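Local coordinates for L-lysine 6-monooxygenase involved in desferrioxamine biosynthesis (Erwinia amylovora CFBP1430, PDB 5O8P), which probably hydroxylates an amino group of cadaverine, using FAD, NADPH and molecular oxygen, to supply a building block for the siderophore desferrioxamine, at residues B[35-40]-B[114-119]; B[120-125]-B[140-145]; B[134-139]-B[147-152]. All coordinates share one frame; numbering follows the deposited sequence.

Overall arrangement
From the N terminus, strand 35-38 is the first element to be engaged. Contact 1 pairs it in parallel with strand 117-118, closing a long, mainly helical and loop excursion of 73 residues. The chain then runs almost directly into strand 121-129, so contact 2 opens just after contact 1 has closed. Contacts 2 and 3 cross: 134-139 falls between the two segments of contact 2, and 140-145 between those of contact 3, because both use strand 134-141. Together they form two successive hairpins. All three contacts belong to one mixed sheet, and L38 packs against V137 and W150. Contacts 1 and 2 both touch the adenosine part of FAD.

Contact 1. Residues B[35-40]-B[114-119]. With FAD (flavin-adenine dinucleotide), chain C.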
# COMPACT_ATOMS: atom_id res chain seq x y z
N GLY B 35 -10.35 21.67 -39.00
CA GLY B 35 -8.95 21.39 -38.70
C GLY B 35 -8.54 20.05 -39.28
O GLY B 35 -9.37 19.17 -39.49
N VAL B 36 -7.26 19.92 -39.55
CA VAL B 36 -6.73 18.69 -40.09
C VAL B 36 -5.34 18.45 -39.50
O VAL B 36 -4.62 19.40 -39.15
CB VAL B 36 -6.72 18.73 -41.63
CG1 VAL B 36 -5.64 19.65 -42.16
CG2 VAL B 36 -6.58 17.34 -42.23
N PHE B 37 -4.97 17.17 -39.40
CA PHE B 37 -3.74 16.77 -38.77
C PHE B 37 -2.94 15.89 -39.71
O PHE B 37 -3.46 14.91 -40.22
CB PHE B 37 -4.06 16.00 -37.50
CG PHE B 37 -4.67 16.84 -36.43
CD1 PHE B 37 -3.87 17.51 -35.51
CD2 PHE B 37 -6.05 17.01 -36.36
CE1 PHE B 37 -4.44 18.30 -34.53
CE2 PHE B 37 -6.63 17.81 -35.39
CZ PHE B 37 -5.82 18.44 -34.46
N LEU B 38 -1.67 16.23 -39.88
CA LEU B 38 -0.77 15.57 -40.83
C LEU B 38 0.34 14.84 -40.08
O LEU B 38 1.01 15.46 -39.28
CB LEU B 38 -0.13 16.63 -41.72
CG LEU B 38 -0.89 17.24 -42.89
CD1 LEU B 38 -2.40 17.22 -42.72
CD2 LEU B 38 -0.38 18.64 -43.18
N ASP B 39 0.56 13.56 -40.38
CA ASP B 39 1.69 12.80 -39.81
C ASP B 39 2.33 11.92 -40.88
O ASP B 39 1.64 11.42 -41.77
CB ASP B 39 1.20 11.94 -38.64
CG ASP B 39 2.34 11.35 -37.81
OD1 ASP B 39 2.81 12.01 -36.86
OD2 ASP B 39 2.78 10.21 -38.09
N GLN B 40 3.65 11.72 -40.80
CA GLN B 40 4.39 10.99 -41.83
C GLN B 40 4.32 9.46 -41.72
O GLN B 40 4.50 8.76 -42.72
CB GLN B 40 5.84 11.46 -41.88
CG GLN B 40 6.72 11.03 -40.74
CD GLN B 40 8.00 11.83 -40.71
OE1 GLN B 40 8.71 12.00 -41.72
NE2 GLN B 40 8.32 12.32 -39.54
N LEU B 114 -11.43 8.75 -35.61
CA LEU B 114 -11.40 10.14 -36.04
C LEU B 114 -11.44 10.29 -37.56
O LEU B 114 -11.00 9.41 -38.30
CB LEU B 114 -10.15 10.86 -35.52
CG LEU B 114 -10.11 11.19 -34.02
CD1 LEU B 114 -8.67 11.40 -33.55
CD2 LEU B 114 -10.95 12.41 -33.74
N GLY B 115 -11.97 11.43 -37.99
CA GLY B 115 -11.98 11.83 -39.38
C GLY B 115 -10.91 12.85 -39.77
O GLY B 115 -10.55 12.94 -40.94
N ASN B 116 -10.40 13.60 -38.81
CA ASN B 116 -9.52 14.75 -39.11
C ASN B 116 -8.03 14.43 -39.21
O ASN B 116 -7.22 15.35 -39.26
CB ASN B 116 -9.76 15.91 -38.13
CG ASN B 116 -9.74 15.47 -36.68
OD1 ASN B 116 -9.44 14.32 -36.36
ND2 ASN B 116 -10.07 16.41 -35.77
N LEU B 117 -7.67 13.15 -39.27
CA LEU B 117 -6.26 12.75 -39.37
C LEU B 117 -5.89 12.35 -40.79
O LEU B 117 -6.67 11.69 -41.44
CB LEU B 117 -5.97 11.57 -38.42
CG LEU B 117 -6.41 11.77 -36.97
CD1 LEU B 117 -6.02 10.55 -36.14
CD2 LEU B 117 -5.82 13.07 -36.41
N ARG B 118 -4.70 12.75 -41.24
CA ARG B 118 -4.16 12.38 -42.54
C ARG B 118 -2.79 11.72 -42.35
O ARG B 118 -1.78 12.41 -42.15
CB ARG B 118 -4.02 13.61 -43.46
CG ARG B 118 -4.72 13.45 -44.79
CD ARG B 118 -6.06 14.16 -44.87
NE ARG B 118 -7.07 13.65 -43.95
CZ ARG B 118 -8.34 14.05 -43.90
NH1 ARG B 118 -8.82 14.96 -44.75
NH2 ARG B 118 -9.16 13.52 -43.00
N TRP B 119 -2.76 10.40 -42.41
CA TRP B 119 -1.50 9.65 -42.25
C TRP B 119 -0.69 9.64 -43.55
O TRP B 119 -1.15 10.10 -44.58
CB TRP B 119 -1.79 8.22 -41.78
CG TRP B 119 -2.48 8.18 -40.46
CD1 TRP B 119 -3.80 7.91 -40.24
CD2 TRP B 119 -1.91 8.47 -39.19
NE1 TRP B 119 -4.08 8.01 -38.90
CE2 TRP B 119 -2.94 8.35 -38.23
CE3 TRP B 119 -0.62 8.82 -38.76
CZ2 TRP B 119 -2.72 8.55 -36.86
CZ3 TRP B 119 -0.39 9.03 -37.41
CH2 TRP B 119 -1.43 8.89 -36.47
PA FAD C . 5.50 12.00 -30.59
O1A FAD C . 5.34 10.49 -30.46
O2A FAD C . 6.88 12.59 -30.68
O5B FAD C . 4.64 12.40 -31.89
C5B FAD C . 5.20 13.09 -33.00
C4B FAD C . 4.66 12.61 -34.34
O4B FAD C . 4.92 13.60 -35.35
C3B FAD C . 5.33 11.33 -34.82
O3B FAD C . 4.32 10.41 -35.26
C2B FAD C . 6.28 11.78 -35.93
O2B FAD C . 6.48 10.81 -36.97
C1B FAD C . 5.56 13.00 -36.48
N9A FAD C . 6.39 13.96 -37.26
C8A FAD C . 7.57 14.53 -36.92
N7A FAD C . 7.99 15.36 -37.92
C5A FAD C . 7.08 15.32 -38.91
C6A FAD C . 6.89 15.94 -40.26
N6A FAD C . 7.81 16.80 -40.76
N1A FAD C . 5.78 15.61 -40.96
C2A FAD C . 4.85 14.75 -40.48
N3A FAD C . 4.96 14.16 -39.28
C4A FAD C . 6.03 14.39 -38.47
N1 FAD C . 4.62 11.09 -20.40
C2 FAD C . 3.62 10.89 -19.51
O2 FAD C . 2.99 11.89 -19.10
N3 FAD C . 3.29 9.66 -19.06
C4 FAD C . 3.93 8.55 -19.46
O4 FAD C . 3.61 7.43 -19.03
C4X FAD C . 5.04 8.68 -20.44
N5 FAD C . 5.73 7.61 -20.89
C5X FAD C . 6.73 7.76 -21.78
C6 FAD C . 7.41 6.62 -22.21
C7 FAD C . 8.45 6.70 -23.13
C7M FAD C . 9.17 5.45 -23.57
C8 FAD C . 8.86 8.04 -23.65
C8M FAD C . 9.98 8.15 -24.64
C9 FAD C . 8.19 9.19 -23.23
C9A FAD C . 7.13 9.12 -22.31
N10 FAD C . 6.41 10.28 -21.84
C10 FAD C . 5.36 10.06 -20.90
C1' FAD C . 6.70 11.67 -22.29
C2' FAD C . 5.80 12.12 -23.46
O2' FAD C . 4.42 11.77 -23.21
C3' FAD C . 6.22 11.54 -24.83
O3' FAD C . 7.56 11.96 -25.16
C4' FAD C . 5.29 11.94 -25.98
O4' FAD C . 5.36 10.95 -27.01
C5' FAD C . 5.64 13.30 -26.58
O5' FAD C . 4.48 13.83 -27.22
P FAD C . 4.50 14.16 -28.79
O1P FAD C . 3.12 14.64 -29.19
O2P FAD C . 5.69 15.07 -28.95
O3P FAD C . 4.72 12.63 -29.31
O HOH W 1 -11.08 19.15 -36.65
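D39 and W119 meet where the paired chains approach the cofactor. CG of D39 stands anti to its backbone N (chi1 -168°), beside the carbonyl carbon, which sets CG toward the indole; OD2 lies at the indole edge, near the ring plane, 3.5 Å from W119 CZ3. The carboxylate and indole planes are 71° apart, so the acid does not lie flat on the ring. The other oxygen, D39 OD1, lies 2.7 Å from the ribose oxygen O3B of FAD. Two residues earlier, F37 CB touches L117 CD2 at 3.6 Å, both side chains being on the same face of the sheet. The F37 ring also runs beside the N116 side chain, with CE2 3.7 Å from ND2 and the ring and amide planes steeply inclined (77°).

R118 lies on the other face of the sheet, together with L38. Its chain, bent at chi2 and chi3, crosses V36 at about a right angle and presents one guanidinium face to V36 CG2, 4.1 Å from CZ. R118 NE turns back to the carbonyl of the preceding residue, L117 O, at 3.2 Å, meeting it from above the carbonyl plane.

Behind these side chains, the parallel register is proved by bonds from F37 to both flanking residues opposite: F37 N to N116 O (2.9 Å) and R118 N to F37 O (2.7 Å). D39 N to R118 O continues it.

A second shell of bonds reaches N116 and D39. N116 ND2 bonds to A24 O of helix 18-27, which also packs under F37, while D39 accepts from the backbone N of I16 and of N41. An acidic residue at the end of the second strand, facing the adenosine ribose, is a characteristic feature of Rossmann-type dinucleotide-binding folds, here for FAD.

Contact 2. Residues B[120-125]-B[140-145]; sequences NTRVEY and TDTVSG. With FAD (flavin-adenine dinucleotide), chain C.
D141 OD2 is gripped by several donors where D141 ends strand 134-141, at the open end of its beta hairpin with strand 121-129. S144 N reaches OD2 at 2.8 Å on its anti lone pair, S144 OG donates from above the carboxylate plane, and V143 N adds a weak bond. Acceptance from the backbone N three residues on defines an Asx motif, and G145 N donates to D141 O as the chain turns toward strand 147-152.

The antiparallel register of the hairpin with 121-129 is set by backbone bonds. R122 and T140 form a hydrogen-bonded pair, with T140 N to R122 O at 2.8 Å and a return bond from R122 N to T140 O; D141 lies opposite T121 as the next, non-hydrogen-bonded pair. Beyond the strand, T142 N still finds N120 O at 3.1 Å. T142 OG1 is held by Q40 O.

On the face carrying R122 and T140, the arginine chain bends at chi3 (66°), and its NE makes a salt bridge with E124 OE2 at 2.7 Å, met nearly along the C-O axis. T140 sits against this ion pair through both branches: CG2 is 3.8 Å from R122 NH2, and OG1 is 3.5 Å from E124 CD. The methyl thus packs beside the guanidinium, with the two side chains pointing the same way. E124 and Y125 both face R138, a classic beta bulge.

V123, whose side chain makes no contact with 140-145, uses its backbone for the cofactor. V123 N donates to FAD N1A at 3.2 Å, nearly straight at 159°, and the adenine amino group N6A returns a bond to V123 O, also at 3.2 Å.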
# COMPACT_ATOMS: atom_id res chain seq x y z
N ASN B 120 0.54 9.12 -43.48
CA ASN B 120 1.43 9.01 -44.65
C ASN B 120 1.64 10.35 -45.36
O ASN B 120 1.64 10.42 -46.57
CB ASN B 120 0.93 7.92 -45.61
CG ASN B 120 0.97 6.53 -44.98
OD1 ASN B 120 -0.06 5.86 -44.87
ND2 ASN B 120 2.16 6.09 -44.54
N THR B 121 1.85 11.41 -44.59
CA THR B 121 1.95 12.77 -45.10
C THR B 121 3.12 13.50 -44.42
O THR B 121 2.98 14.02 -43.31
CB THR B 121 0.63 13.51 -44.81
OG1 THR B 121 -0.47 12.67 -45.17
CG2 THR B 121 0.53 14.81 -45.55
N ARG B 122 4.27 13.49 -45.07
CA ARG B 122 5.47 14.14 -44.54
C ARG B 122 5.46 15.59 -44.98
O ARG B 122 5.49 15.89 -46.17
CB ARG B 122 6.74 13.43 -45.02
CG ARG B 122 8.06 14.00 -44.50
CD ARG B 122 9.24 13.10 -44.81
NE ARG B 122 9.48 13.02 -46.26
CZ ARG B 122 9.27 11.95 -47.05
NH1 ARG B 122 8.81 10.78 -46.56
NH2 ARG B 122 9.52 12.03 -48.35
N VAL B 123 5.39 16.50 -44.01
CA VAL B 123 5.51 17.93 -44.28
C VAL B 123 6.97 18.23 -44.57
O VAL B 123 7.84 17.84 -43.79
CB VAL B 123 5.02 18.76 -43.09
CG1 VAL B 123 5.36 20.24 -43.27
CG2 VAL B 123 3.52 18.56 -42.91
N GLU B 124 7.22 18.91 -45.69
CA GLU B 124 8.58 19.19 -46.17
C GLU B 124 8.98 20.66 -46.07
O GLU B 124 10.15 20.96 -45.85
CB GLU B 124 8.79 18.68 -47.61
CG GLU B 124 8.44 17.20 -47.76
CD GLU B 124 9.52 16.31 -48.35
OE1 GLU B 124 10.36 16.81 -49.13
OE2 GLU B 124 9.49 15.09 -48.04
N TYR B 125 8.02 21.56 -46.26
CA TYR B 125 8.28 23.00 -46.19
C TYR B 125 7.01 23.74 -45.77
O TYR B 125 5.90 23.33 -46.11
CB TYR B 125 8.78 23.48 -47.56
CG TYR B 125 9.36 24.89 -47.59
CD1 TYR B 125 10.59 25.18 -46.97
CD2 TYR B 125 8.70 25.93 -48.28
CE1 TYR B 125 11.13 26.46 -47.03
CE2 TYR B 125 9.23 27.21 -48.34
CZ TYR B 125 10.44 27.48 -47.71
OH TYR B 125 10.96 28.75 -47.77
N THR B 140 4.37 15.71 -48.70
CA THR B 140 4.73 14.66 -49.65
C THR B 140 4.11 13.37 -49.14
O THR B 140 4.36 12.99 -48.00
CB THR B 140 6.26 14.49 -49.75
OG1 THR B 140 6.84 15.62 -50.44
CG2 THR B 140 6.66 13.23 -50.49
N ASP B 141 3.31 12.69 -49.96
CA ASP B 141 2.75 11.39 -49.58
C ASP B 141 3.86 10.33 -49.53
O ASP B 141 4.55 10.12 -50.52
CB ASP B 141 1.63 10.95 -50.53
CG ASP B 141 0.93 9.67 -50.07
OD1 ASP B 141 0.01 9.74 -49.23
OD2 ASP B 141 1.32 8.59 -50.55
N THR B 142 4.03 9.69 -48.38
CA THR B 142 5.13 8.77 -48.16
C THR B 142 5.06 7.52 -49.04
O THR B 142 6.09 7.01 -49.45
CB THR B 142 5.17 8.27 -46.69
OG1 THR B 142 5.13 9.37 -45.78
CG2 THR B 142 6.43 7.42 -46.43
N VAL B 143 3.85 7.03 -49.31
CA VAL B 143 3.68 5.80 -50.10
C VAL B 143 3.83 6.08 -51.60
O VAL B 143 4.48 5.31 -52.30
CB VAL B 143 2.33 5.08 -49.76
CG1 VAL B 143 1.93 4.05 -50.81
CG2 VAL B 143 2.40 4.43 -48.39
N SER B 144 3.23 7.17 -52.09
CA SER B 144 3.16 7.48 -53.52
C SER B 144 4.09 8.60 -54.03
O SER B 144 4.23 8.77 -55.23
CB SER B 144 1.72 7.85 -53.89
OG SER B 144 1.45 9.22 -53.60
N GLY B 145 4.67 9.39 -53.14
CA GLY B 145 5.51 10.53 -53.53
C GLY B 145 4.78 11.81 -53.92
O GLY B 145 5.43 12.84 -54.14
PA FAD C . 5.50 12.00 -30.59
O1A FAD C . 5.34 10.49 -30.46
O2A FAD C . 6.88 12.59 -30.68
O5B FAD C . 4.64 12.40 -31.89
C5B FAD C . 5.20 13.09 -33.00
C4B FAD C . 4.66 12.61 -34.34
O4B FAD C . 4.92 13.60 -35.35
C3B FAD C . 5.33 11.33 -34.82
O3B FAD C . 4.32 10.41 -35.26
C2B FAD C . 6.28 11.78 -35.93
O2B FAD C . 6.48 10.81 -36.97
C1B FAD C . 5.56 13.00 -36.48
N9A FAD C . 6.39 13.96 -37.26
C8A FAD C . 7.57 14.53 -36.92
N7A FAD C . 7.99 15.36 -37.92
C5A FAD C . 7.08 15.32 -38.91
C6A FAD C . 6.89 15.94 -40.26
N6A FAD C . 7.81 16.80 -40.76
N1A FAD C . 5.78 15.61 -40.96
C2A FAD C . 4.85 14.75 -40.48
N3A FAD C . 4.96 14.16 -39.28
C4A FAD C . 6.03 14.39 -38.47
N1 FAD C . 4.62 11.09 -20.40
C2 FAD C . 3.62 10.89 -19.51
O2 FAD C . 2.99 11.89 -19.10
N3 FAD C . 3.29 9.66 -19.06
C4 FAD C . 3.93 8.55 -19.46
O4 FAD C . 3.61 7.43 -19.03
C4X FAD C . 5.04 8.68 -20.44
N5 FAD C . 5.73 7.61 -20.89
C5X FAD C . 6.73 7.76 -21.78
C6 FAD C . 7.41 6.62 -22.21
C7 FAD C . 8.45 6.70 -23.13
C7M FAD C . 9.17 5.45 -23.57
C8 FAD C . 8.86 8.04 -23.65
C8M FAD C . 9.98 8.15 -24.64
C9 FAD C . 8.19 9.19 -23.23
C9A FAD C . 7.13 9.12 -22.31
N10 FAD C . 6.41 10.28 -21.84
C10 FAD C . 5.36 10.06 -20.90
C1' FAD C . 6.70 11.67 -22.29
C2' FAD C . 5.80 12.12 -23.46
O2' FAD C . 4.42 11.77 -23.21
C3' FAD C . 6.22 11.54 -24.83
O3' FAD C . 7.56 11.96 -25.16
C4' FAD C . 5.29 11.94 -25.98
O4' FAD C . 5.36 10.95 -27.01
C5' FAD C . 5.64 13.30 -26.58
O5' FAD C . 4.48 13.83 -27.22
P FAD C . 4.50 14.16 -28.79
O1P FAD C . 3.12 14.64 -29.19
O2P FAD C . 5.69 15.07 -28.95
O3P FAD C . 4.72 12.63 -29.31

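Contact 3. Residues B[134-139]-B[147-152]; sequences CYRVRS and QQEWLA
S139 OG lies between its own backbone N and carbonyl carbon (chi1 87°), while W150 CG is anti to its carbonyl carbon (chi1 -53°), placements that accompany a bond from W150 NE1 to S139 OG at 3.2 Å. The hydroxyl oxygen lies in the indole plane at the ring edge, where V137 O also sits. Q148 CG approaches the same OG at 3.4 Å, so the serine is flanked by both side chains.

On the opposite face of the sheet, R136 is bent at chi3 and E149 is extended beyond CG. R136 NH1 forms a salt bridge with E149 OE1 at 2.9 Å, approaching from above the carboxylate plane. L151 CD2 lies over one face of the guanidinium, 3.9 Å from R136 CZ, and a second salt bridge joins R136 NH2 to D129. The aliphatic part of R138 runs alongside E149, with CG to CG at 3.8 Å.

The backbones are antiparallel, their axes at 157°. Y135 with A152, V137 with W150 and S139 with Q148 are hydrogen-bonded pairs; V137 N to W150 O, at 2.8 Å, is one of six such bonds. R136-L151 and R138-E149 are the intervening non-hydrogen-bonded pairs.

With strand 121-129 these two strands make a three-stranded beta meander. Strand 121-129 flanks strand 134-141, V123 touching V137, and L151 bonds through its backbone to Y9 of strand 8-14. W150 packs on Y9 and I12 of that strand, as well as on L38 and R118.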
# COMPACT_ATOMS: atom_id res chain seq x y z
N CYS B 134 -1.96 33.85 -45.07
CA CYS B 134 -2.05 32.59 -44.35
C CYS B 134 -0.81 31.71 -44.57
O CYS B 134 0.11 32.10 -45.29
CB CYS B 134 -3.32 31.85 -44.77
SG CYS B 134 -3.16 30.99 -46.35
N TYR B 135 -0.78 30.54 -43.94
CA TYR B 135 0.36 29.62 -44.02
C TYR B 135 0.13 28.54 -45.08
O TYR B 135 -0.98 28.02 -45.25
CB TYR B 135 0.67 29.01 -42.64
CG TYR B 135 1.29 30.02 -41.69
CD1 TYR B 135 2.66 30.29 -41.73
CD2 TYR B 135 0.51 30.72 -40.78
CE1 TYR B 135 3.23 31.24 -40.88
CE2 TYR B 135 1.06 31.67 -39.93
CZ TYR B 135 2.43 31.93 -39.98
OH TYR B 135 2.97 32.87 -39.12
N ARG B 136 1.20 28.22 -45.80
CA ARG B 136 1.18 27.25 -46.89
C ARG B 136 2.09 26.11 -46.50
O ARG B 136 3.28 26.32 -46.33
CB ARG B 136 1.69 27.94 -48.16
CG ARG B 136 1.86 27.07 -49.38
CD ARG B 136 2.34 27.88 -50.59
NE ARG B 136 1.42 28.99 -50.89
CZ ARG B 136 0.25 28.86 -51.51
NH1 ARG B 136 -0.21 27.66 -51.93
NH2 ARG B 136 -0.50 29.95 -51.71
N VAL B 137 1.53 24.91 -46.36
CA VAL B 137 2.25 23.73 -45.86
C VAL B 137 2.41 22.72 -46.99
O VAL B 137 1.42 22.16 -47.44
CB VAL B 137 1.44 23.05 -44.72
CG1 VAL B 137 2.08 21.74 -44.27
CG2 VAL B 137 1.27 24.01 -43.56
N ARG B 138 3.65 22.49 -47.44
CA ARG B 138 3.91 21.56 -48.55
C ARG B 138 4.23 20.17 -48.01
O ARG B 138 5.23 19.97 -47.31
CB ARG B 138 5.04 22.08 -49.44
CG ARG B 138 4.95 21.61 -50.90
CD ARG B 138 6.06 22.19 -51.78
NE ARG B 138 7.39 21.78 -51.30
CZ ARG B 138 8.46 22.57 -51.11
NH1 ARG B 138 8.43 23.88 -51.39
NH2 ARG B 138 9.59 22.04 -50.64
N SER B 139 3.36 19.21 -48.33
CA SER B 139 3.52 17.82 -47.92
C SER B 139 3.96 16.92 -49.07
O SER B 139 3.93 17.31 -50.24
CB SER B 139 2.20 17.28 -47.37
OG SER B 139 1.37 16.76 -48.39
N GLN B 147 2.95 15.27 -54.28
CA GLN B 147 3.01 16.57 -53.61
C GLN B 147 1.59 17.09 -53.38
O GLN B 147 0.72 16.91 -54.22
CB GLN B 147 3.79 17.58 -54.46
CG GLN B 147 5.22 17.16 -54.80
CD GLN B 147 6.11 17.07 -53.58
OE1 GLN B 147 6.17 18.00 -52.78
NE2 GLN B 147 6.81 15.94 -53.43
N GLN B 148 1.37 17.72 -52.23
CA GLN B 148 0.12 18.45 -51.96
C GLN B 148 0.46 19.67 -51.13
O GLN B 148 1.45 19.68 -50.39
CB GLN B 148 -0.92 17.59 -51.22
CG GLN B 148 -0.60 16.10 -51.14
CD GLN B 148 -1.68 15.31 -50.43
OE1 GLN B 148 -2.88 15.66 -50.48
NE2 GLN B 148 -1.26 14.22 -49.76
N GLU B 149 -0.34 20.73 -51.28
CA GLU B 149 -0.22 21.95 -50.48
C GLU B 149 -1.49 22.16 -49.69
O GLU B 149 -2.59 21.99 -50.20
CB GLU B 149 0.11 23.16 -51.36
CG GLU B 149 1.59 23.23 -51.70
CD GLU B 149 2.01 24.42 -52.55
OE1 GLU B 149 1.14 25.29 -52.89
OE2 GLU B 149 3.24 24.47 -52.84
N TRP B 150 -1.31 22.48 -48.42
CA TRP B 150 -2.40 22.69 -47.50
C TRP B 150 -2.32 24.14 -47.08
O TRP B 150 -1.24 24.65 -46.78
CB TRP B 150 -2.24 21.78 -46.29
CG TRP B 150 -2.06 20.34 -46.64
CD1 TRP B 150 -0.93 19.73 -47.07
CD2 TRP B 150 -3.05 19.31 -46.56
NE1 TRP B 150 -1.15 18.39 -47.27
CE2 TRP B 150 -2.45 18.11 -46.96
CE3 TRP B 150 -4.40 19.30 -46.19
CZ2 TRP B 150 -3.14 16.90 -47.01
CZ3 TRP B 150 -5.09 18.11 -46.23
CH2 TRP B 150 -4.46 16.92 -46.64
N LEU B 151 -3.47 24.81 -47.09
CA LEU B 151 -3.55 26.20 -46.67
C LEU B 151 -4.18 26.27 -45.30
O LEU B 151 -5.04 25.45 -44.97
CB LEU B 151 -4.38 26.98 -47.68
CG LEU B 151 -3.68 27.09 -49.04
CD1 LEU B 151 -4.64 27.41 -50.18
CD2 LEU B 151 -2.56 28.12 -48.94
N ALA B 152 -3.73 27.22 -44.49
CA ALA B 152 -4.23 27.35 -43.12
C ALA B 152 -3.87 28.67 -42.45
O ALA B 152 -2.77 29.20 -42.63
CB ALA B 152 -3.71 26.21 -42.26